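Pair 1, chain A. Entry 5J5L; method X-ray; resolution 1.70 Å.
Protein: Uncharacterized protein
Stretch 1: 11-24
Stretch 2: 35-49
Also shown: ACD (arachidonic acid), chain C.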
# COMPACT_ATOMS: atom_id res chain seq x y z
N SER A 11 -5.80 -1.42 9.02
CA SER A 11 -4.80 -1.26 10.09
C SER A 11 -3.64 -2.25 9.91
O SER A 11 -2.48 -1.91 10.11
CB SER A 11 -5.44 -1.47 11.45
OG SER A 11 -4.53 -1.17 12.50
N THR A 12 -3.98 -3.47 9.54
CA THR A 12 -2.98 -4.51 9.27
C THR A 12 -2.06 -4.06 8.12
O THR A 12 -0.84 -4.22 8.17
CB THR A 12 -3.67 -5.85 8.96
OG1 THR A 12 -4.37 -6.32 10.12
CG2 THR A 12 -2.67 -6.91 8.52
N ILE A 13 -2.65 -3.49 7.09
CA ILE A 13 -1.88 -2.92 5.98
C ILE A 13 -0.92 -1.83 6.49
O ILE A 13 0.27 -1.82 6.14
CB ILE A 13 -2.80 -2.40 4.86
CG1 ILE A 13 -3.51 -3.59 4.19
CG2 ILE A 13 -2.02 -1.58 3.85
CD1 ILE A 13 -4.76 -3.22 3.42
N LYS A 14 -1.44 -0.93 7.31
CA LYS A 14 -0.63 0.15 7.88
C LYS A 14 0.57 -0.43 8.63
O LYS A 14 1.71 0.01 8.46
CB LYS A 14 -1.47 1.00 8.84
CG LYS A 14 -0.79 2.28 9.30
CD LYS A 14 -1.69 3.01 10.29
CE LYS A 14 -1.22 4.43 10.56
NZ LYS A 14 -1.77 5.39 9.57
N THR A 15 0.30 -1.42 9.47
CA THR A 15 1.38 -2.08 10.20
C THR A 15 2.41 -2.71 9.27
O THR A 15 3.62 -2.53 9.47
CB THR A 15 0.80 -3.09 11.21
OG1 THR A 15 -0.06 -2.38 12.09
CG2 THR A 15 1.90 -3.76 12.02
N ASP A 16 1.95 -3.41 8.22
CA ASP A 16 2.84 -4.01 7.23
C ASP A 16 3.77 -2.98 6.60
O ASP A 16 4.97 -3.21 6.45
CB ASP A 16 2.06 -4.67 6.09
CG ASP A 16 1.24 -5.88 6.50
OD1 ASP A 16 1.52 -6.56 7.54
OD2 ASP A 16 0.31 -6.21 5.72
N ILE A 17 3.19 -1.84 6.18
CA ILE A 17 3.95 -0.79 5.52
C ILE A 17 5.04 -0.26 6.44
O ILE A 17 6.18 -0.08 6.02
CB ILE A 17 3.04 0.37 5.04
CG1 ILE A 17 2.11 -0.11 3.91
CG2 ILE A 17 3.88 1.54 4.54
CD1 ILE A 17 0.89 0.77 3.71
N ASN A 18 4.68 -0.00 7.70
CA ASN A 18 5.65 0.58 8.62
C ASN A 18 6.76 -0.40 8.96
O ASN A 18 7.90 -0.00 9.10
CB ASN A 18 4.93 1.13 9.83
CG ASN A 18 4.10 2.36 9.46
OD1 ASN A 18 4.53 3.20 8.64
ND2 ASN A 18 2.92 2.46 10.03
N THR A 19 6.43 -1.68 8.99
CA THR A 19 7.45 -2.72 9.14
C THR A 19 8.39 -2.74 7.93
O THR A 19 9.61 -2.78 8.09
CB THR A 19 6.81 -4.09 9.37
OG1 THR A 19 5.99 -4.02 10.55
CG2 THR A 19 7.87 -5.17 9.53
N LEU A 20 7.85 -2.69 6.72
CA LEU A 20 8.70 -2.61 5.53
C LEU A 20 9.67 -1.43 5.56
O LEU A 20 10.84 -1.57 5.21
CB LEU A 20 7.85 -2.50 4.27
CG LEU A 20 7.39 -3.81 3.66
CD1 LEU A 20 6.47 -3.51 2.49
CD2 LEU A 20 8.56 -4.65 3.18
N THR A 21 9.16 -0.27 5.94
CA THR A 21 9.97 0.94 6.02
C THR A 21 11.15 0.72 6.95
O THR A 21 12.27 1.17 6.67
CB THR A 21 9.14 2.15 6.47
OG1 THR A 21 8.06 2.37 5.55
CG2 THR A 21 9.98 3.41 6.55
N GLN A 22 10.88 0.05 8.07
CA GLN A 22 11.95 -0.29 9.01
C GLN A 22 13.03 -1.16 8.36
O GLN A 22 14.24 -0.95 8.58
CB GLN A 22 11.39 -0.98 10.25
CG GLN A 22 10.64 -0.07 11.20
CD GLN A 22 10.09 -0.82 12.40
OE1 GLN A 22 9.40 -1.84 12.26
NE2 GLN A 22 10.38 -0.33 13.59
N HIS A 23 12.60 -2.15 7.57
CA HIS A 23 13.53 -2.97 6.79
C HIS A 23 14.35 -2.12 5.84
O HIS A 23 15.58 -2.25 5.79
CB HIS A 23 12.81 -4.06 6.00
CG HIS A 23 12.41 -5.23 6.83
ND1 HIS A 23 13.20 -6.35 6.96
CD2 HIS A 23 11.30 -5.47 7.57
CE1 HIS A 23 12.60 -7.21 7.77
NE2 HIS A 23 11.44 -6.71 8.14
N PHE A 24 13.68 -1.24 5.10
CA PHE A 24 14.38 -0.40 4.11
C PHE A 24 15.47 0.44 4.75
O PHE A 24 16.59 0.49 4.24
CB PHE A 24 13.44 0.53 3.35
CG PHE A 24 12.33 -0.18 2.60
CD1 PHE A 24 12.48 -1.48 2.15
CD2 PHE A 24 11.16 0.48 2.35
CE1 PHE A 24 11.46 -2.12 1.47
CE2 PHE A 24 10.14 -0.14 1.67
CZ PHE A 24 10.28 -1.45 1.24
N LEU A 35 15.62 -10.88 1.41
CA LEU A 35 14.68 -11.98 1.57
C LEU A 35 13.68 -11.67 2.69
O LEU A 35 12.48 -11.89 2.54
CB LEU A 35 15.41 -13.27 1.90
CG LEU A 35 14.53 -14.52 2.06
CD1 LEU A 35 14.06 -15.00 0.70
CD2 LEU A 35 15.27 -15.63 2.78
N ALA A 36 14.20 -11.18 3.81
CA ALA A 36 13.36 -10.83 4.96
C ALA A 36 12.33 -9.76 4.63
O ALA A 36 11.15 -9.88 4.97
CB ALA A 36 14.23 -10.42 6.15
N ALA A 37 12.78 -8.73 3.91
CA ALA A 37 11.89 -7.66 3.49
C ALA A 37 10.87 -8.17 2.47
O ALA A 37 9.70 -7.80 2.53
CB ALA A 37 12.69 -6.50 2.94
N GLN A 38 11.29 -9.04 1.55
CA GLN A 38 10.37 -9.57 0.54
C GLN A 38 9.23 -10.37 1.18
O GLN A 38 8.09 -10.33 0.69
CB GLN A 38 11.08 -10.42 -0.52
CG GLN A 38 10.17 -11.02 -1.59
CD GLN A 38 9.53 -9.98 -2.51
OE1 GLN A 38 8.64 -10.32 -3.31
NE2 GLN A 38 9.98 -8.75 -2.42
N ALA A 39 9.52 -11.09 2.27
CA ALA A 39 8.48 -11.85 2.98
C ALA A 39 7.41 -10.87 3.52
O ALA A 39 6.20 -11.12 3.40
CB ALA A 39 9.09 -12.66 4.12
N VAL A 40 7.85 -9.75 4.07
CA VAL A 40 6.92 -8.73 4.56
C VAL A 40 6.16 -8.12 3.39
O VAL A 40 4.95 -7.91 3.47
CB VAL A 40 7.60 -7.63 5.38
CG1 VAL A 40 6.57 -6.65 5.92
CG2 VAL A 40 8.39 -8.23 6.53
N GLU A 41 6.86 -7.87 2.29
CA GLU A 41 6.21 -7.32 1.11
C GLU A 41 5.12 -8.25 0.58
O GLU A 41 4.07 -7.77 0.15
CB GLU A 41 7.23 -7.03 0.02
CG GLU A 41 6.66 -6.28 -1.17
CD GLU A 41 5.93 -7.15 -2.17
OE1 GLU A 41 6.12 -8.40 -2.17
OE2 GLU A 41 5.17 -6.58 -2.99
N GLN A 42 5.36 -9.56 0.63
CA GLN A 42 4.39 -10.53 0.14
C GLN A 42 3.19 -10.63 1.09
O GLN A 42 2.05 -10.80 0.64
CB GLN A 42 5.05 -11.88 -0.08
CG GLN A 42 5.97 -11.88 -1.30
CD GLN A 42 5.19 -11.94 -2.61
OE1 GLN A 42 5.11 -10.95 -3.35
NE2 GLN A 42 4.60 -13.08 -2.89
N GLN A 43 3.46 -10.50 2.39
CA GLN A 43 2.39 -10.39 3.39
C GLN A 43 1.54 -9.15 3.11
O GLN A 43 0.30 -9.20 3.17
CB GLN A 43 2.96 -10.33 4.80
CG GLN A 43 1.91 -10.47 5.90
CD GLN A 43 1.10 -11.75 5.79
OE1 GLN A 43 1.64 -12.85 5.78
NE2 GLN A 43 -0.23 -11.61 5.69
N LEU A 44 2.20 -8.05 2.79
CA LEU A 44 1.51 -6.80 2.46
C LEU A 44 0.59 -7.01 1.25
O LEU A 44 -0.58 -6.62 1.28
CB LEU A 44 2.50 -5.67 2.20
CG LEU A 44 1.97 -4.33 1.67
CD1 LEU A 44 0.86 -3.79 2.55
CD2 LEU A 44 3.09 -3.32 1.53
N GLU A 45 1.11 -7.63 0.20
CA GLU A 45 0.29 -7.94 -0.98
C GLU A 45 -0.97 -8.73 -0.61
O GLU A 45 -2.08 -8.41 -1.04
CB GLU A 45 1.09 -8.70 -2.04
CG GLU A 45 2.17 -7.89 -2.75
CD GLU A 45 2.74 -8.59 -3.98
OE1 GLU A 45 2.14 -9.56 -4.48
OE2 GLU A 45 3.80 -8.18 -4.47
N SER A 46 -0.79 -9.77 0.21
CA SER A 46 -1.88 -10.62 0.66
C SER A 46 -2.91 -9.81 1.45
O SER A 46 -4.12 -9.99 1.29
CB SER A 46 -1.33 -11.75 1.53
OG SER A 46 -2.34 -12.67 1.89
N ASP A 47 -2.42 -8.96 2.34
CA ASP A 47 -3.28 -8.14 3.20
C ASP A 47 -4.07 -7.11 2.40
O ASP A 47 -5.24 -6.84 2.74
CB ASP A 47 -2.44 -7.50 4.32
CG ASP A 47 -1.92 -8.54 5.34
OD1 ASP A 47 -2.50 -9.64 5.46
OD2 ASP A 47 -0.93 -8.25 6.05
N ILE A 48 -3.48 -6.55 1.36
CA ILE A 48 -4.20 -5.61 0.49
C ILE A 48 -5.31 -6.38 -0.24
O ILE A 48 -6.45 -5.92 -0.29
CB ILE A 48 -3.26 -4.91 -0.52
CG1 ILE A 48 -2.28 -3.96 0.20
CG2 ILE A 48 -4.07 -4.14 -1.56
CD1 ILE A 48 -1.10 -3.53 -0.62
N ASP A 49 -4.97 -7.53 -0.79
CA ASP A 49 -5.94 -8.37 -1.50
C ASP A 49 -7.07 -8.81 -0.56
O ASP A 49 -8.23 -8.87 -0.98
CB ASP A 49 -5.27 -9.58 -2.15
CG ASP A 49 -4.45 -9.20 -3.38
OD1 ASP A 49 -4.58 -8.05 -3.88
OD2 ASP A 49 -3.67 -10.04 -3.86
C1 ACD C . 15.26 -4.46 2.08
C2 ACD C . 14.54 -4.62 0.76
C3 ACD C . 15.48 -4.29 -0.38
C4 ACD C . 14.89 -4.75 -1.71
C5 ACD C . 14.52 -6.21 -1.65
C6 ACD C . 13.28 -6.71 -1.84
C7 ACD C . 12.09 -5.87 -2.24
C8 ACD C . 11.12 -5.65 -1.09
C9 ACD C . 10.43 -4.51 -0.91
C10 ACD C . 10.54 -3.27 -1.78
C11 ACD C . 9.42 -3.21 -2.79
C12 ACD C . 8.45 -2.29 -2.85
C13 ACD C . 8.22 -1.14 -1.89
C14 ACD C . 7.32 -1.68 -0.80
C15 ACD C . 6.39 -0.96 -0.15
C16 ACD C . 6.12 0.49 -0.44
C17 ACD C . 4.75 0.86 0.12
C18 ACD C . 3.63 0.19 -0.66
C19 ACD C . 2.28 0.69 -0.21
C20 ACD C . 1.16 -0.29 -0.43
O1 ACD C . 15.20 -3.33 2.59
O2 ACD C . 15.84 -5.43 2.62

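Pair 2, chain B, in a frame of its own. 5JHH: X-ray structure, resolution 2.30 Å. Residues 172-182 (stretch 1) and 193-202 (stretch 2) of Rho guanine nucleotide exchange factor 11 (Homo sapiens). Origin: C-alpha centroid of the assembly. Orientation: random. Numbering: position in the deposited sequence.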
# COMPACT_ATOMS: atom_id res chain seq x y z
N LYS B 172 3.25 11.01 -0.44
CA LYS B 172 3.80 11.90 -1.43
C LYS B 172 4.89 12.83 -0.94
O LYS B 172 5.69 13.32 -1.73
CB LYS B 172 2.72 12.74 -2.05
CG LYS B 172 1.51 11.97 -2.51
CD LYS B 172 1.87 10.84 -3.47
CE LYS B 172 0.67 9.90 -3.61
NZ LYS B 172 0.32 9.53 -5.02
N TYR B 173 4.96 13.14 0.35
CA TYR B 173 5.93 14.15 0.79
C TYR B 173 7.42 13.79 0.51
O TYR B 173 8.20 14.63 0.12
CB TYR B 173 5.73 14.49 2.26
CG TYR B 173 4.46 15.23 2.59
CD1 TYR B 173 4.04 16.29 1.82
CD2 TYR B 173 3.69 14.88 3.69
CE1 TYR B 173 2.88 16.99 2.14
CE2 TYR B 173 2.53 15.59 4.02
CZ TYR B 173 2.12 16.62 3.23
OH TYR B 173 0.97 17.33 3.53
N PRO B 174 7.82 12.54 0.73
CA PRO B 174 9.19 12.19 0.46
C PRO B 174 9.49 12.33 -1.00
O PRO B 174 10.58 12.76 -1.39
CB PRO B 174 9.28 10.72 0.90
CG PRO B 174 8.15 10.58 1.90
CD PRO B 174 7.07 11.44 1.34
N LEU B 175 8.52 11.98 -1.81
CA LEU B 175 8.73 12.01 -3.24
C LEU B 175 8.81 13.46 -3.69
O LEU B 175 9.64 13.81 -4.50
CB LEU B 175 7.59 11.31 -3.94
CG LEU B 175 7.43 9.79 -3.78
CD1 LEU B 175 6.11 9.34 -4.43
CD2 LEU B 175 8.58 9.08 -4.45
N LEU B 176 7.95 14.30 -3.15
CA LEU B 176 8.03 15.69 -3.50
C LEU B 176 9.30 16.30 -2.97
O LEU B 176 9.84 17.17 -3.64
CB LEU B 176 6.82 16.47 -3.02
CG LEU B 176 5.56 16.14 -3.82
CD1 LEU B 176 4.33 16.45 -2.96
CD2 LEU B 176 5.55 16.95 -5.12
N LEU B 177 9.80 15.85 -1.81
CA LEU B 177 11.07 16.40 -1.31
C LEU B 177 12.28 15.92 -2.15
O LEU B 177 13.17 16.71 -2.47
CB LEU B 177 11.25 16.15 0.19
CG LEU B 177 10.30 16.97 1.08
CD1 LEU B 177 10.15 16.41 2.50
CD2 LEU B 177 10.75 18.39 1.18
N GLU B 178 12.29 14.64 -2.53
CA GLU B 178 13.39 14.09 -3.33
C GLU B 178 13.51 14.88 -4.61
O GLU B 178 14.58 15.32 -4.98
CB GLU B 178 13.20 12.60 -3.62
CG GLU B 178 13.69 11.70 -2.48
CD GLU B 178 12.99 10.34 -2.41
OE1 GLU B 178 12.81 9.73 -3.48
OE2 GLU B 178 12.61 9.88 -1.30
N SER B 179 12.39 15.16 -5.24
CA SER B 179 12.43 15.94 -6.45
C SER B 179 12.87 17.42 -6.28
O SER B 179 13.54 17.98 -7.14
CB SER B 179 11.08 15.85 -7.14
OG SER B 179 10.96 16.96 -7.99
N ILE B 180 12.50 18.06 -5.18
CA ILE B 180 13.00 19.40 -4.91
C ILE B 180 14.51 19.39 -4.67
O ILE B 180 15.24 20.29 -5.14
CB ILE B 180 12.35 20.00 -3.67
CG1 ILE B 180 10.87 20.29 -3.95
CG2 ILE B 180 13.01 21.30 -3.24
CD1 ILE B 180 10.06 20.46 -2.69
N ILE B 181 14.95 18.40 -3.89
CA ILE B 181 16.32 18.23 -3.51
C ILE B 181 17.19 18.10 -4.77
O ILE B 181 18.17 18.81 -4.95
CB ILE B 181 16.44 16.96 -2.66
CG1 ILE B 181 15.95 17.26 -1.26
CG2 ILE B 181 17.87 16.38 -2.70
CD1 ILE B 181 15.73 16.03 -0.42
N LYS B 182 16.80 17.17 -5.63
CA LYS B 182 17.30 17.01 -6.97
C LYS B 182 17.51 18.30 -7.72
O LYS B 182 18.45 18.40 -8.49
CB LYS B 182 16.32 16.15 -7.78
CG LYS B 182 16.63 16.04 -9.27
CD LYS B 182 15.94 14.85 -9.93
CE LYS B 182 16.51 14.54 -11.31
NZ LYS B 182 15.47 14.01 -12.23
N LYS B 193 19.25 20.44 4.82
CA LYS B 193 18.06 20.59 5.66
C LYS B 193 16.80 19.96 5.00
O LYS B 193 16.00 19.34 5.66
CB LYS B 193 17.82 22.07 5.99
CG LYS B 193 18.63 22.59 7.19
CD LYS B 193 18.90 24.07 7.07
CE LYS B 193 17.78 24.92 7.62
NZ LYS B 193 17.62 26.13 6.78
N LEU B 194 16.68 20.11 3.70
CA LEU B 194 15.78 19.35 2.89
C LEU B 194 16.01 17.85 2.99
O LEU B 194 15.03 17.10 3.05
CB LEU B 194 15.90 19.77 1.44
CG LEU B 194 15.24 21.10 1.12
CD1 LEU B 194 15.43 21.47 -0.34
CD2 LEU B 194 13.77 21.04 1.43
N CYS B 195 17.26 17.40 3.03
CA CYS B 195 17.49 15.96 3.13
C CYS B 195 17.01 15.49 4.48
O CYS B 195 16.51 14.37 4.64
CB CYS B 195 18.97 15.62 2.92
SG CYS B 195 19.48 15.83 1.18
N ARG B 196 17.19 16.36 5.47
CA ARG B 196 16.80 16.02 6.81
C ARG B 196 15.27 15.88 6.86
O ARG B 196 14.75 14.89 7.37
CB ARG B 196 17.34 17.10 7.77
CG ARG B 196 16.73 17.16 9.16
CD ARG B 196 17.13 15.94 9.94
NE ARG B 196 16.77 16.06 11.35
CZ ARG B 196 16.88 15.07 12.23
NH1 ARG B 196 17.37 13.88 11.87
NH2 ARG B 196 16.50 15.26 13.48
N ALA B 197 14.58 16.84 6.28
CA ALA B 197 13.12 16.80 6.20
C ALA B 197 12.59 15.56 5.47
O ALA B 197 11.64 14.90 5.92
CB ALA B 197 12.59 18.08 5.52
N ARG B 198 13.19 15.25 4.33
CA ARG B 198 12.86 14.02 3.59
C ARG B 198 12.98 12.80 4.48
O ARG B 198 12.08 11.92 4.54
CB ARG B 198 13.76 13.87 2.38
CG ARG B 198 13.63 12.49 1.74
CD ARG B 198 14.81 12.17 0.85
NE ARG B 198 15.99 11.94 1.68
CZ ARG B 198 17.23 12.17 1.31
NH1 ARG B 198 17.50 12.58 0.07
NH2 ARG B 198 18.20 11.98 2.19
N ASP B 199 14.11 12.72 5.17
CA ASP B 199 14.31 11.55 6.04
C ASP B 199 13.27 11.47 7.19
O ASP B 199 12.90 10.36 7.65
CB ASP B 199 15.73 11.59 6.64
CG ASP B 199 16.86 11.42 5.58
OD1 ASP B 199 16.63 11.03 4.42
OD2 ASP B 199 18.00 11.67 5.94
N GLN B 200 12.85 12.63 7.71
CA GLN B 200 11.92 12.63 8.84
C GLN B 200 10.54 12.24 8.34
O GLN B 200 9.88 11.44 8.97
CB GLN B 200 11.91 13.98 9.55
CG GLN B 200 13.11 14.27 10.45
CD GLN B 200 12.97 13.68 11.82
OE1 GLN B 200 12.90 12.48 11.98
NE2 GLN B 200 12.96 14.52 12.84
N CYS B 201 10.15 12.69 7.15
CA CYS B 201 8.94 12.19 6.48
C CYS B 201 8.91 10.67 6.34
O CYS B 201 7.88 10.05 6.56
CB CYS B 201 8.76 12.77 5.12
SG CYS B 201 8.38 14.49 5.14
N ARG B 202 10.01 10.08 5.95
CA ARG B 202 10.05 8.61 5.91
C ARG B 202 9.74 7.97 7.24
O ARG B 202 9.01 6.97 7.34
CB ARG B 202 11.39 8.11 5.41
CG ARG B 202 11.49 8.31 3.91
CD ARG B 202 12.76 7.69 3.34
NE ARG B 202 12.89 8.03 1.94
CZ ARG B 202 13.99 8.54 1.38
NH1 ARG B 202 15.10 8.76 2.09
NH2 ARG B 202 13.98 8.81 0.08

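Both pairs consist of two helices packed nearly antiparallel. The angle between the N-to-C directions is 162° in each. The axes approach to 9.3 Å in pair 1 and to 8.7 Å in pair 2. Fourteen central residues superpose with an RMSD of 0.4 Å over N, CA and C. Matched positions run from Ser A11 = Lys B172 to Thr A21 = Lys B182, and from Ala A39 = Lys B193 to Ile A48 = Arg B202. The helix of stretch 1 in pair 2 is kinked at Pro B174, whose nitrogen has no bond to the turn before. Ile A13 takes the matching place in pair 1, and the CA atoms still fall within 0.8 Å.

The best match in side-chain placement across the interface is Asp A47 = Cys B201, with centres 0.7 Å apart, yet the chemistry differs. In pair 1, Asp A47 faces Asp A16, and their OD2 atoms lie 2.4 Å apart. Two carboxylate oxygens this close suggest that an acid group holds a proton. Gln A43 NE2 also donates to Asp A47 OD1 at 3.0 Å, within the same helix. In pair 2 the same two positions are Leu B177 and Cys B201. Leu B177 CD1 packs on Cys B201 SG at 3.7 Å, so an apolar contact replaces the acid pair. Leu B177 is a knob in a hole formed by Ala B197, Cys B201, Leu B194 and Arg B198. Its CD2 meets Leu B194 CD2 at 4.0 Å.

Leu A20 = Ile B181 and Val A40 = Leu B194 keep an apolar character in both pairs. Leu A20 CG lies 3.7 Å from Val A40 CG1, and Ile B181 CG1 lies 3.7 Å from Leu B194 CB. Thr A19 = Ile B180 borders the same spot. Thr A19 CG2 reaches Val A40 CG1 at 4.1 Å, and Ile B180 CG2 reaches Leu B194 CD1 at 3.8 Å.

The position Leu A44 = Arg B198 shows another solution. Leu A44 is a knob among Ile A13, Asp A16, Ile A17 and Leu A20. Its CD2 lies 3.5 Å from Leu A20 CD1. Arg B198 instead packs with its aliphatic part, CD lying 3.5 Å from Glu B178 CG. Its charged end is held by Asp B199, with NH2 donating to OD1 at 2.9 Å in a salt bridge.

Ile A17 = Glu B178 and Ile A48 = Arg B202 swap apolar residues for charged ones. Ile A48 CG1 meets Ile A13 CD1 at 4.1 Å. In pair 2 the model places a salt bridge between Glu B178 and Arg B202, but the atoms involved are too close together for their positions to be relied on.

Pair 1 also lines a ligand site. Leu A20 CD1 comes within 3.7 Å of C15 of the arachidonic acid, and Ile A48 CD1 within 4.0 Å of its C20. Thus some apolar side chains of pair 1 serve both the helix packing and the bound lipid.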